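Local coordinates for protein pentafunctional AROM polypeptide (Schizosaccharomyces pombe, PDB 5SWV) that probably catalyses, through the fragment studied here, dehydration of 3-dehydroquinate and reduction of the resulting 3-dehydroshikimate to shikimate, consecutive steps of the shikimate pathway, at residues 251-256 against 300-305; 277-282 against 514-519; 259-264 against 283-288; 318-323 against 345-350; 289-294 against 310-315. All coordinates share one frame; numbering follows the deposited sequence.

Contact 1: 251-256 against 300-305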
# COMPACT_ATOMS: atom_id res chain seq x y z
N PRO A 251 -1.98 22.25 6.09
CA PRO A 251 -0.90 22.35 5.11
C PRO A 251 0.46 22.15 5.72
O PRO A 251 0.73 22.67 6.79
CB PRO A 251 -0.99 23.78 4.60
CG PRO A 251 -2.41 24.16 4.79
CD PRO A 251 -2.87 23.43 6.02
N GLU A 252 1.33 21.49 4.97
CA GLU A 252 2.62 21.05 5.45
C GLU A 252 3.65 21.32 4.36
O GLU A 252 3.35 21.23 3.15
CB GLU A 252 2.58 19.57 5.85
CG GLU A 252 2.13 19.34 7.30
CD GLU A 252 1.70 17.90 7.60
OE1 GLU A 252 2.44 16.96 7.27
OE2 GLU A 252 0.61 17.70 8.18
N LYS A 253 4.85 21.71 4.80
CA LYS A 253 5.96 21.96 3.90
C LYS A 253 6.90 20.76 3.89
O LYS A 253 7.38 20.32 4.93
CB LYS A 253 6.72 23.20 4.34
CG LYS A 253 5.87 24.45 4.38
CD LYS A 253 6.63 25.64 3.82
CE LYS A 253 5.84 26.94 3.96
NZ LYS A 253 6.03 27.50 5.33
N PHE A 254 7.14 20.23 2.69
CA PHE A 254 8.09 19.14 2.45
C PHE A 254 9.29 19.65 1.67
O PHE A 254 9.21 20.65 0.96
CB PHE A 254 7.40 17.99 1.70
CG PHE A 254 6.37 17.27 2.53
CD1 PHE A 254 5.06 17.71 2.57
CD2 PHE A 254 6.72 16.16 3.29
CE1 PHE A 254 4.11 17.06 3.37
CE2 PHE A 254 5.78 15.49 4.07
CZ PHE A 254 4.48 15.95 4.11
N PHE A 255 10.42 18.96 1.82
CA PHE A 255 11.69 19.44 1.31
C PHE A 255 12.58 18.33 0.76
O PHE A 255 12.32 17.16 0.97
CB PHE A 255 12.43 20.20 2.43
CG PHE A 255 11.72 21.44 2.89
CD1 PHE A 255 11.90 22.65 2.24
CD2 PHE A 255 10.85 21.40 3.97
CE1 PHE A 255 11.23 23.80 2.66
CE2 PHE A 255 10.18 22.54 4.40
CZ PHE A 255 10.38 23.74 3.75
N LEU A 256 13.60 18.73 0.01
CA LEU A 256 14.68 17.85 -0.42
C LEU A 256 15.99 18.50 0.02
O LEU A 256 16.25 19.64 -0.31
CB LEU A 256 14.68 17.69 -1.94
CG LEU A 256 15.81 16.84 -2.56
CD1 LEU A 256 15.80 15.41 -2.02
CD2 LEU A 256 15.73 16.83 -4.08
N LEU A 300 10.64 23.93 11.76
CA LEU A 300 9.53 24.80 11.35
C LEU A 300 8.23 24.23 11.92
O LEU A 300 8.07 23.03 11.97
CB LEU A 300 9.42 24.91 9.84
CG LEU A 300 10.54 25.67 9.13
CD1 LEU A 300 10.35 25.51 7.63
CD2 LEU A 300 10.59 27.15 9.51
N PRO A 301 7.32 25.09 12.39
CA PRO A 301 6.08 24.54 12.98
C PRO A 301 5.26 23.64 12.01
O PRO A 301 4.65 22.66 12.44
CB PRO A 301 5.28 25.79 13.40
CG PRO A 301 5.86 26.92 12.59
CD PRO A 301 7.31 26.57 12.35
N ASP A 302 5.32 23.96 10.72
CA ASP A 302 4.56 23.26 9.67
C ASP A 302 5.38 22.25 8.82
O ASP A 302 4.95 21.86 7.73
CB ASP A 302 3.88 24.30 8.76
CG ASP A 302 4.87 25.33 8.17
OD1 ASP A 302 6.04 25.39 8.61
OD2 ASP A 302 4.47 26.11 7.28
N PHE A 303 6.55 21.83 9.32
CA PHE A 303 7.41 20.86 8.63
C PHE A 303 6.75 19.50 8.65
O PHE A 303 6.40 18.99 9.72
CB PHE A 303 8.78 20.79 9.32
CG PHE A 303 9.68 19.70 8.80
CD1 PHE A 303 10.38 19.86 7.61
CD2 PHE A 303 9.87 18.52 9.53
CE1 PHE A 303 11.23 18.85 7.14
CE2 PHE A 303 10.71 17.51 9.06
CZ PHE A 303 11.39 17.67 7.87
N GLY A 304 6.57 18.92 7.47
CA GLY A 304 5.89 17.62 7.30
C GLY A 304 6.79 16.43 7.01
O GLY A 304 6.37 15.29 7.16
N GLY A 305 8.02 16.71 6.57
CA GLY A 305 9.03 15.70 6.28
C GLY A 305 10.05 16.19 5.27
O GLY A 305 9.90 17.27 4.71

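Contact 2: 277-282 against 514-519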
# COMPACT_ATOMS: atom_id res chain seq x y z
N LEU A 277 -4.38 13.61 -4.94
CA LEU A 277 -5.00 13.15 -3.70
C LEU A 277 -5.74 14.23 -2.90
O LEU A 277 -6.26 13.94 -1.82
CB LEU A 277 -3.94 12.49 -2.83
CG LEU A 277 -3.77 11.04 -3.27
CD1 LEU A 277 -2.32 10.73 -3.54
CD2 LEU A 277 -4.37 10.12 -2.24
N GLY A 278 -5.80 15.45 -3.45
CA GLY A 278 -6.57 16.53 -2.85
C GLY A 278 -5.91 17.12 -1.62
O GLY A 278 -6.60 17.62 -0.73
N LEU A 279 -4.57 17.08 -1.59
CA LEU A 279 -3.80 17.55 -0.45
C LEU A 279 -3.24 18.95 -0.72
O LEU A 279 -2.96 19.30 -1.86
CB LEU A 279 -2.66 16.57 -0.14
CG LEU A 279 -3.05 15.19 0.41
CD1 LEU A 279 -1.79 14.41 0.73
CD2 LEU A 279 -3.92 15.29 1.66
N PRO A 280 -3.03 19.76 0.34
CA PRO A 280 -2.65 21.16 0.17
C PRO A 280 -1.17 21.42 0.39
O PRO A 280 -0.81 22.54 0.73
CB PRO A 280 -3.42 21.82 1.31
CG PRO A 280 -3.28 20.82 2.42
CD PRO A 280 -3.20 19.44 1.77
N HIS A 281 -0.31 20.42 0.23
CA HIS A 281 1.07 20.52 0.70
C HIS A 281 1.94 21.18 -0.38
O HIS A 281 1.49 21.38 -1.51
CB HIS A 281 1.61 19.14 1.08
CG HIS A 281 0.79 18.39 2.11
ND1 HIS A 281 0.30 18.98 3.26
CD2 HIS A 281 0.39 17.10 2.16
CE1 HIS A 281 -0.36 18.09 3.97
NE2 HIS A 281 -0.32 16.93 3.33
N THR A 282 3.16 21.55 -0.00
CA THR A 282 4.17 21.96 -0.98
C THR A 282 5.43 21.13 -0.79
O THR A 282 5.67 20.64 0.31
CB THR A 282 4.54 23.44 -0.82
OG1 THR A 282 4.90 23.71 0.54
CG2 THR A 282 3.36 24.31 -1.20
N LEU A 514 4.82 7.00 3.56
CA LEU A 514 5.26 7.09 4.96
C LEU A 514 4.88 8.43 5.58
O LEU A 514 4.62 8.49 6.77
CB LEU A 514 6.78 6.85 5.09
CG LEU A 514 7.25 5.44 4.76
CD1 LEU A 514 8.71 5.49 4.32
CD2 LEU A 514 7.03 4.46 5.91
N TRP A 515 4.84 9.49 4.79
CA TRP A 515 4.45 10.81 5.31
C TRP A 515 2.96 11.04 5.45
O TRP A 515 2.53 11.49 6.49
CB TRP A 515 5.02 11.92 4.44
CG TRP A 515 6.48 12.10 4.61
CD1 TRP A 515 7.19 12.05 5.79
CD2 TRP A 515 7.41 12.42 3.59
NE1 TRP A 515 8.52 12.30 5.54
CE2 TRP A 515 8.68 12.55 4.20
CE3 TRP A 515 7.30 12.61 2.21
CZ2 TRP A 515 9.82 12.86 3.48
CZ3 TRP A 515 8.44 12.92 1.49
CH2 TRP A 515 9.69 13.05 2.13
N THR A 516 2.18 10.77 4.41
CA THR A 516 0.75 11.13 4.35
C THR A 516 -0.19 10.01 4.78
O THR A 516 -1.39 10.23 4.94
CB THR A 516 0.35 11.53 2.91
OG1 THR A 516 0.38 10.39 2.05
CG2 THR A 516 1.28 12.59 2.38
N GLY A 517 0.34 8.80 4.95
CA GLY A 517 -0.49 7.63 5.23
C GLY A 517 -1.22 7.05 4.02
O GLY A 517 -2.01 6.13 4.18
N MET A 518 -0.92 7.55 2.82
CA MET A 518 -1.68 7.23 1.60
C MET A 518 -0.77 6.91 0.44
O MET A 518 0.26 7.55 0.27
CB MET A 518 -2.57 8.42 1.23
CG MET A 518 -3.60 8.74 2.32
SD MET A 518 -4.66 10.16 2.02
CE MET A 518 -3.42 11.38 1.67
N THR A 519 -1.16 5.93 -0.37
CA THR A 519 -0.44 5.66 -1.61
C THR A 519 -0.89 6.66 -2.66
O THR A 519 -1.90 7.31 -2.49
CB THR A 519 -0.71 4.27 -2.18
OG1 THR A 519 -2.08 4.18 -2.54
CG2 THR A 519 -0.32 3.16 -1.19

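Contact 3: 259-264 against 283-288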
# COMPACT_ATOMS: atom_id res chain seq x y z
N LYS A 259 22.99 18.34 -2.40
CA LYS A 259 23.76 19.26 -3.24
C LYS A 259 24.60 18.49 -4.27
O LYS A 259 25.41 17.66 -3.88
CB LYS A 259 24.70 20.10 -2.37
CG LYS A 259 25.29 21.31 -3.07
CD LYS A 259 26.37 21.96 -2.20
CE LYS A 259 27.18 23.01 -2.95
NZ LYS A 259 26.43 24.30 -3.00
N PRO A 260 24.41 18.75 -5.57
CA PRO A 260 23.43 19.64 -6.23
C PRO A 260 22.03 19.00 -6.34
O PRO A 260 21.91 17.80 -6.56
CB PRO A 260 24.03 19.85 -7.62
CG PRO A 260 24.82 18.60 -7.89
CD PRO A 260 25.32 18.12 -6.55
N ILE A 261 20.99 19.81 -6.16
CA ILE A 261 19.59 19.36 -6.33
C ILE A 261 18.77 20.22 -7.29
O ILE A 261 17.69 19.81 -7.69
CB ILE A 261 18.89 19.19 -4.97
CG1 ILE A 261 18.92 20.48 -4.15
CG2 ILE A 261 19.57 18.09 -4.16
CD1 ILE A 261 18.22 20.36 -2.82
N LYS A 262 19.27 21.40 -7.66
CA LYS A 262 18.86 22.15 -8.84
C LYS A 262 17.90 21.39 -9.78
O LYS A 262 16.76 21.78 -9.93
CB LYS A 262 20.15 22.57 -9.59
CG LYS A 262 20.02 23.46 -10.85
CD LYS A 262 21.39 23.74 -11.50
CE LYS A 262 21.34 24.30 -12.93
NZ LYS A 262 21.35 25.79 -13.06
N HIS A 263 18.38 20.29 -10.35
CA HIS A 263 17.67 19.54 -11.40
C HIS A 263 16.92 18.30 -10.92
O HIS A 263 16.42 17.53 -11.74
CB HIS A 263 18.66 19.12 -12.49
CG HIS A 263 19.09 20.25 -13.38
ND1 HIS A 263 20.42 20.60 -13.54
CD2 HIS A 263 18.38 21.10 -14.16
CE1 HIS A 263 20.50 21.61 -14.39
NE2 HIS A 263 19.27 21.94 -14.76
N SER A 264 16.83 18.07 -9.62
CA SER A 264 16.00 16.99 -9.09
C SER A 264 14.54 17.18 -9.50
O SER A 264 14.02 18.29 -9.44
CB SER A 264 16.11 16.92 -7.56
OG SER A 264 15.14 16.04 -7.02
N TYR A 283 6.23 20.97 -1.85
CA TYR A 283 7.55 20.30 -1.80
C TYR A 283 8.59 21.14 -2.53
O TYR A 283 8.39 21.52 -3.67
CB TYR A 283 7.46 18.91 -2.43
CG TYR A 283 8.65 17.94 -2.26
CD1 TYR A 283 9.87 18.15 -2.91
CD2 TYR A 283 8.51 16.78 -1.50
CE1 TYR A 283 10.91 17.24 -2.77
CE2 TYR A 283 9.56 15.86 -1.37
CZ TYR A 283 10.75 16.10 -2.00
OH TYR A 283 11.75 15.18 -1.87
N GLU A 284 9.71 21.41 -1.86
CA GLU A 284 10.75 22.32 -2.37
C GLU A 284 12.16 21.76 -2.22
O GLU A 284 12.55 21.30 -1.14
CB GLU A 284 10.73 23.65 -1.60
CG GLU A 284 9.51 24.51 -1.86
CD GLU A 284 9.14 25.40 -0.67
OE1 GLU A 284 9.10 26.62 -0.89
OE2 GLU A 284 8.88 24.87 0.45
N ALA A 285 12.95 21.86 -3.28
CA ALA A 285 14.39 21.77 -3.14
C ALA A 285 14.90 22.83 -2.14
O ALA A 285 14.48 23.98 -2.19
CB ALA A 285 15.06 21.94 -4.49
N PHE A 286 15.77 22.42 -1.22
CA PHE A 286 16.40 23.33 -0.27
C PHE A 286 17.89 22.97 -0.17
O PHE A 286 18.33 22.30 0.77
CB PHE A 286 15.71 23.27 1.10
CG PHE A 286 16.11 24.38 2.02
CD1 PHE A 286 15.51 25.64 1.92
CD2 PHE A 286 17.09 24.19 2.98
CE1 PHE A 286 15.89 26.68 2.77
CE2 PHE A 286 17.46 25.22 3.83
CZ PHE A 286 16.87 26.47 3.72
N GLU A 287 18.64 23.44 -1.17
CA GLU A 287 20.05 23.14 -1.30
C GLU A 287 20.86 23.85 -0.21
O GLU A 287 20.64 25.02 0.03
CB GLU A 287 20.54 23.57 -2.68
CG GLU A 287 21.84 22.91 -3.08
CD GLU A 287 22.31 23.34 -4.44
OE1 GLU A 287 21.81 22.80 -5.47
OE2 GLU A 287 23.20 24.22 -4.48
N THR A 288 21.77 23.14 0.45
CA THR A 288 22.64 23.79 1.44
C THR A 288 24.08 23.33 1.33
O THR A 288 24.36 22.23 0.88
CB THR A 288 22.17 23.56 2.88
OG1 THR A 288 22.23 22.15 3.17
CG2 THR A 288 20.77 24.10 3.08

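Contact 4: 318-323 against 345-350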
# COMPACT_ATOMS: atom_id res chain seq x y z
N LYS A 318 22.70 12.08 12.60
CA LYS A 318 22.90 13.00 13.73
C LYS A 318 21.60 13.51 14.39
O LYS A 318 21.42 13.38 15.60
CB LYS A 318 23.69 14.21 13.23
CG LYS A 318 24.73 14.77 14.19
CD LYS A 318 25.12 16.22 13.86
CE LYS A 318 25.58 16.46 12.43
NZ LYS A 318 26.65 15.50 11.99
N PHE A 319 20.70 14.07 13.57
CA PHE A 319 19.51 14.77 14.05
C PHE A 319 18.30 13.89 14.29
O PHE A 319 17.24 14.41 14.68
CB PHE A 319 19.08 15.84 13.05
CG PHE A 319 20.12 16.87 12.76
CD1 PHE A 319 20.56 17.73 13.75
CD2 PHE A 319 20.66 16.99 11.48
CE1 PHE A 319 21.52 18.69 13.48
CE2 PHE A 319 21.62 17.94 11.21
CZ PHE A 319 22.05 18.80 12.21
N MET A 320 18.40 12.60 14.03
CA MET A 320 17.28 11.70 14.20
C MET A 320 17.27 11.16 15.62
O MET A 320 18.33 10.87 16.18
CB MET A 320 17.38 10.52 13.23
CG MET A 320 17.42 10.86 11.74
SD MET A 320 15.97 11.76 11.11
CE MET A 320 16.59 13.43 11.24
N ASP A 321 16.08 11.04 16.17
CA ASP A 321 15.83 10.40 17.47
C ASP A 321 15.57 8.89 17.33
O ASP A 321 15.78 8.13 18.26
CB ASP A 321 14.61 11.05 18.15
CG ASP A 321 14.76 12.57 18.32
OD1 ASP A 321 15.56 12.97 19.17
OD2 ASP A 321 14.10 13.36 17.61
N GLU A 322 15.05 8.49 16.16
CA GLU A 322 14.67 7.13 15.83
C GLU A 322 15.15 6.80 14.42
O GLU A 322 15.25 7.70 13.59
CB GLU A 322 13.16 7.00 15.76
CG GLU A 322 12.44 6.90 17.08
CD GLU A 322 10.93 6.81 16.89
OE1 GLU A 322 10.45 6.41 15.80
OE2 GLU A 322 10.21 7.16 17.86
N LEU A 323 15.39 5.52 14.16
CA LEU A 323 15.64 5.03 12.81
C LEU A 323 14.76 3.84 12.52
O LEU A 323 14.43 3.08 13.41
CB LEU A 323 17.09 4.62 12.67
CG LEU A 323 18.11 5.75 12.79
CD1 LEU A 323 19.53 5.20 12.94
CD2 LEU A 323 18.00 6.66 11.58
N LEU A 345 8.76 17.06 19.55
CA LEU A 345 9.10 16.65 18.19
C LEU A 345 10.04 15.45 18.23
O LEU A 345 11.07 15.49 18.89
CB LEU A 345 9.77 17.80 17.43
CG LEU A 345 10.12 17.52 15.96
CD1 LEU A 345 8.88 17.14 15.16
CD2 LEU A 345 10.83 18.72 15.34
N VAL A 346 9.68 14.39 17.51
CA VAL A 346 10.55 13.22 17.33
C VAL A 346 10.83 13.10 15.84
O VAL A 346 9.91 13.13 15.03
CB VAL A 346 9.86 11.94 17.86
CG1 VAL A 346 10.55 10.67 17.37
CG2 VAL A 346 9.80 11.99 19.38
N LEU A 347 12.10 12.98 15.49
CA LEU A 347 12.48 12.82 14.09
C LEU A 347 12.88 11.38 13.82
O LEU A 347 13.75 10.81 14.51
CB LEU A 347 13.61 13.78 13.72
CG LEU A 347 13.25 15.27 13.86
CD1 LEU A 347 14.52 16.11 13.97
CD2 LEU A 347 12.34 15.74 12.73
N ARG A 348 12.23 10.78 12.82
CA ARG A 348 12.48 9.40 12.44
C ARG A 348 13.12 9.39 11.06
O ARG A 348 12.56 9.92 10.13
CB ARG A 348 11.16 8.64 12.43
CG ARG A 348 11.29 7.15 12.17
CD ARG A 348 9.92 6.53 12.01
NE ARG A 348 10.00 5.12 11.63
CZ ARG A 348 10.31 4.13 12.45
NH1 ARG A 348 10.60 4.36 13.73
NH2 ARG A 348 10.36 2.88 11.99
N GLY A 349 14.30 8.79 10.95
CA GLY A 349 14.93 8.57 9.66
C GLY A 349 14.52 7.22 9.11
O GLY A 349 14.58 6.23 9.82
N ASP A 350 14.08 7.18 7.86
CA ASP A 350 13.87 5.94 7.15
C ASP A 350 14.65 6.01 5.85
O ASP A 350 15.25 7.04 5.52
CB ASP A 350 12.37 5.70 6.90
CG ASP A 350 12.00 4.19 6.73
OD1 ASP A 350 12.85 3.38 6.31
OD2 ASP A 350 10.84 3.82 7.02

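Contact 5: 289-294 against 310-315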
# COMPACT_ATOMS: atom_id res chain seq x y z
N ASP A 289 24.98 24.21 1.78
CA ASP A 289 26.43 24.01 1.71
C ASP A 289 26.94 23.08 2.81
O ASP A 289 27.88 22.31 2.59
CB ASP A 289 27.17 25.36 1.78
CG ASP A 289 27.05 26.16 0.48
OD1 ASP A 289 26.84 25.57 -0.60
OD2 ASP A 289 27.18 27.39 0.55
N THR A 290 26.32 23.19 3.98
CA THR A 290 26.53 22.25 5.07
C THR A 290 25.22 21.54 5.36
O THR A 290 24.14 22.00 4.99
CB THR A 290 27.07 22.92 6.36
OG1 THR A 290 26.02 23.62 7.05
CG2 THR A 290 28.21 23.89 6.06
N VAL A 291 25.33 20.41 6.05
CA VAL A 291 24.18 19.69 6.57
C VAL A 291 23.52 20.41 7.76
O VAL A 291 22.35 20.18 8.04
CB VAL A 291 24.58 18.25 7.00
CG1 VAL A 291 25.38 18.26 8.30
CG2 VAL A 291 23.35 17.36 7.10
N ASP A 292 24.27 21.25 8.46
CA ASP A 292 23.78 21.84 9.71
C ASP A 292 22.75 22.91 9.49
O ASP A 292 21.97 23.20 10.40
CB ASP A 292 24.94 22.38 10.53
CG ASP A 292 25.86 21.29 10.96
OD1 ASP A 292 25.47 20.56 11.90
OD2 ASP A 292 26.93 21.12 10.30
N GLU A 293 22.75 23.47 8.29
CA GLU A 293 21.78 24.47 7.88
C GLU A 293 20.36 23.92 7.71
O GLU A 293 19.42 24.71 7.66
CB GLU A 293 22.25 25.15 6.58
CG GLU A 293 23.51 26.00 6.74
CD GLU A 293 24.15 26.36 5.40
OE1 GLU A 293 23.88 27.47 4.89
OE2 GLU A 293 24.92 25.55 4.84
N VAL A 294 20.18 22.60 7.65
CA VAL A 294 18.84 22.01 7.53
C VAL A 294 18.10 21.90 8.87
O VAL A 294 16.90 21.63 8.89
CB VAL A 294 18.84 20.61 6.83
CG1 VAL A 294 19.75 20.59 5.61
CG2 VAL A 294 19.18 19.48 7.80
N ILE A 310 22.48 12.87 -1.85
CA ILE A 310 23.93 13.08 -1.70
C ILE A 310 24.20 14.56 -1.46
O ILE A 310 23.60 15.39 -2.15
CB ILE A 310 24.68 12.61 -2.98
CG1 ILE A 310 24.63 11.08 -3.11
CG2 ILE A 310 26.13 13.09 -3.01
CD1 ILE A 310 24.63 10.57 -4.55
N PRO A 311 25.13 14.91 -0.54
CA PRO A 311 26.04 14.09 0.25
C PRO A 311 25.66 14.00 1.73
O PRO A 311 26.55 13.91 2.59
CB PRO A 311 27.34 14.89 0.10
CG PRO A 311 26.86 16.32 0.22
CD PRO A 311 25.45 16.34 -0.34
N TYR A 312 24.36 13.98 2.03
CA TYR A 312 23.88 14.14 3.40
C TYR A 312 23.13 12.95 4.01
O TYR A 312 22.67 13.03 5.15
CB TYR A 312 23.00 15.39 3.47
CG TYR A 312 23.69 16.72 3.17
CD1 TYR A 312 25.05 16.95 3.48
CD2 TYR A 312 22.96 17.77 2.62
CE1 TYR A 312 25.65 18.18 3.21
CE2 TYR A 312 23.56 19.00 2.35
CZ TYR A 312 24.90 19.20 2.66
OH TYR A 312 25.46 20.43 2.42
N LYS A 313 23.03 11.83 3.28
CA LYS A 313 22.28 10.66 3.78
C LYS A 313 22.85 10.06 5.08
O LYS A 313 22.10 9.50 5.88
CB LYS A 313 22.15 9.60 2.70
CG LYS A 313 21.29 10.07 1.54
CD LYS A 313 21.59 9.36 0.24
CE LYS A 313 20.80 8.09 0.09
NZ LYS A 313 20.43 7.91 -1.34
N LEU A 314 24.16 10.18 5.28
CA LEU A 314 24.79 9.69 6.51
C LEU A 314 24.90 10.77 7.59
O LEU A 314 24.61 10.51 8.76
CB LEU A 314 26.17 9.08 6.22
CG LEU A 314 26.17 7.77 5.41
CD1 LEU A 314 26.23 8.01 3.91
CD2 LEU A 314 27.34 6.90 5.82
N SER A 315 25.30 11.97 7.18
CA SER A 315 25.55 13.05 8.14
C SER A 315 24.28 13.62 8.77
O SER A 315 24.36 14.28 9.79
CB SER A 315 26.36 14.18 7.50
OG SER A 315 25.68 14.69 6.38

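Contact 1: 251-256 against 300-305
Lys253 and Phe303 face each other as a parallel bridge, strand 253-256 crossing strand 303-305 at -51°. Lys253 uses both of its backbone polar atoms. Its N reaches Asp302 O at 2.9 Å, and its O accepts from Gly304 N at 3.0 Å. One step on, the bond from Phe255 N to Gly305 O is weak at 3.4 Å. These two strands lie side by side in the mixed sheet of the shikimate dehydrogenase substrate-binding domain, and strand 282-285 flanks 253-257 on its other edge.

On one face of the sheet Lys253 crosses Asp302 as a salt bridge, NZ to OD2 2.9 Å. The ammonium meets OD2 on its syn side, slightly out of the carboxylate plane. A chi1 of 55° places Asp302 CG, and with it the carboxylate, beside the lysine chain, so that Lys253 CG as well as NZ lies near OD2. Phe255 brings CD2 to the edge of the Phe303 ring, 4.0 Å from Phe303 CD1, and its CZ approaches Leu300 CD1 more loosely. On the other face Phe254 turns a ring face to Gly304, whose CA lies 4.1 Å from the Phe254 ring centroid in a CH-pi contact. His281 and Trp515 also pack on Phe254.

Asp302 thus holds Lys253 twice, by its backbone carbonyl and by its carboxylate. Because both residues are partly exposed, solvent probably screens the charge pair.

Contact 2: 277-282 against 514-519
Leu279 and Met518 meet tip to tip, Leu279 CD1 lying 3.6 Å from Met518 CE. The methionine belongs to an ST turn that ends helix 500-516, where Thr516 OG1 accepts from Met518 N as the chain leaves the helix through Gly517 with positive phi. The same Leu279 CD1 also rests on Thr516 CG2 at 3.9 Å, its side chain crossing the threonine, so one methyl bridges the last helical residue and the turn behind it. Leu277 has an apolar contact of its own, CD2 to Met518 CE at 4.2 Å, and its CD1 lies 3.6 Å from the backbone oxygen Thr519 O. A turn about the CG-SD bond (chi3 -52°) places Met518 CE against the two leucines.

Further out, Phe512 of helix 500-516 packs against both leucines, and Asn240 of helix 236-245 touches Leu279 and Met518 while its ND2 bonds to Leu277 O. Lys9 NZ holds Gly517 O, and Gly35 N holds Thr519 OG1. The C-terminal helix thus returns to pack on the substrate-binding domain, as in relatives, here beside residues from the dehydroquinase part of the chain. Thr516 OG1 is the polar hub of the turn: it is hydrogen-bonded to Phe512 O within the helix and accepts Met518 N at 3.2 Å, with an angle of 141° at the hydrogen.

Contact 3: 259-264 against 283-288
Glu287 reaches across to Ile261, whose backbone N-H points almost straight at the carboxylate: Ile261 N to Glu287 OE1 is 3.2 Å, with 172° at the hydrogen. The donor comes in on the anti side of OE1, somewhat out of the carboxylate plane. Glu287 has CG anti to its backbone N (chi1 -161°) and runs on extended, which carries the carboxylate over to the loop 259-264.

Along the way the Glu287 chain slides past Ile261 in the opposite direction. A chi1 of 57° puts Ile261 CG1 beside Glu287 CB, 3.8 Å away, and CD1 continues to 3.9 Å from Ala285 CB. Lys259 crosses Glu287 at about a right angle, aliphatic part against aliphatic part, with 3.8 Å between Lys259 CG and Glu287 CG. Its ammonium makes a long salt bridge, Lys259 NZ to Glu287 OE2 3.6 Å, while the stronger partner of NZ is Asp289 OD1. Lys259 CD also lies 3.7 Å from Thr288 O.

The loop, with a cis peptide before Pro260, joins strand 253-257 to helix 266-277; Ser264 N closes back onto Ile261 O, and Ser264 OG bonds to Ser266 N. Ser264 and Ser266 fit the Ser-X-Ser pair whose hydroxyls bind shikimate in relatives, so this loop probably borders the site.

Glu287 divides its carboxylate, one oxygen taking a backbone N-H, the other facing an ammonium shared with Asp289. The lysine's pull on Glu287 is probably the weaker, and the exposed setting should reduce it further.

Contact 4: 318-323 against 345-350
Glu322 and Arg348 form a parallel bridge with their CA atoms 4.6 Å apart, and Leu323 pairs likewise with Gly349, although over their touching lengths the segments diverge by 61°. Leu347 O is gripped by two successive amides, Asp321 N at 2.9 Å and Glu322 N at 3.1 Å. Gly349 N then returns a bond to Glu322 O.

Asp321 extends the ladder with its side chain: OD2 receives Leu347 N at 2.9 Å through the anti lone pair, so the carboxylate does the work of a strand carbonyl where segment 318-323 is still loop. Short strand 322-323 is the outermost strand on this side of the mixed sheet in the substrate-binding domain, while 345-350 pairs antiparallel with 335-340 along its other edge.

On one face of the pair Glu322 crosses Arg348 in a salt bridge, Glu322 OE1 to Arg348 NH1 2.9 Å. OE1 lies in the guanidinium plane, yet the carboxylate and guanidinium planes stand 80° apart. The extended Arg348 chain runs beside Glu322, its CG and CD both near OE1, before NH1 turns back to that oxygen. The second oxygen, Glu322 OE2, rests 3.6 Å from Val346 CG1. Met320 crosses Leu347 at about a right angle; its bend at chi2 brings SD close to Gly349 N, and that at chi3 sets CE 3.9 Å from Leu347 CB. Leu347 also packs on Ile336 and Leu298, and Phe319 touches Leu298 and Gln295 of helix 295-298.

Contact 5: 289-294 against 310-315
Tyr312 lays one ring face against Val291, linking two loops of the shikimate dehydrogenase substrate-binding domain: the one after strand 282-285 and the one after strand 303-308. The tightly packed part is this ring. Val291 CB sits 4.1 Å from the Tyr312 ring centroid in a CH-pi contact, while the opposite ring face carries CD of Pro311, the residue after a cis peptide, over its centre. The two side chains slide past each other in opposite directions. The buried ring ends in a hydroxyl that hydrogen-bonds to Thr288 O, just before 289-294, and lies close to the backbone of Asp289 and Thr290 without hydrogen-bonding to either.

The looser side is the more exposed one. Ser315, partly exposed, touches Val291 CG2 with its OG at 3.6 Å. Asp289 and Thr290 are exposed, and their side chains start off away from 310-315; Asp289 OD1 is paired instead with Lys259 NZ. Here 289-294 is braced from within by Glu293. Its OE2 is shared by two groups of one residue, Thr290 N at 2.9 Å and Thr290 OG1 at 3.1 Å.

How the contacts relate
Contacts 1, 3 and 4 share the mixed sheet of the dehydrogenase substrate-binding domain: contact 1 joins strands 253-257 and 303-308, contact 3 lies at the end of edge strand 282-285, and contact 4 forms the other edge, its centre about 21 Å from that of contact 3. Contact 5 ties loops beyond the sheet, its centre about 12 Å from that of contact 3, to which Thr288-Tyr312 and Lys259-Asp289 bonds connect it. Along the chain contact 1 opens first; contacts 3, 1, 5 and 4 close in that order, and contact 2, begun at 277-282, closes last at 514-519. There helix 500-516 returns to the substrate-binding domain, about 12 Å from contact 1 between centres.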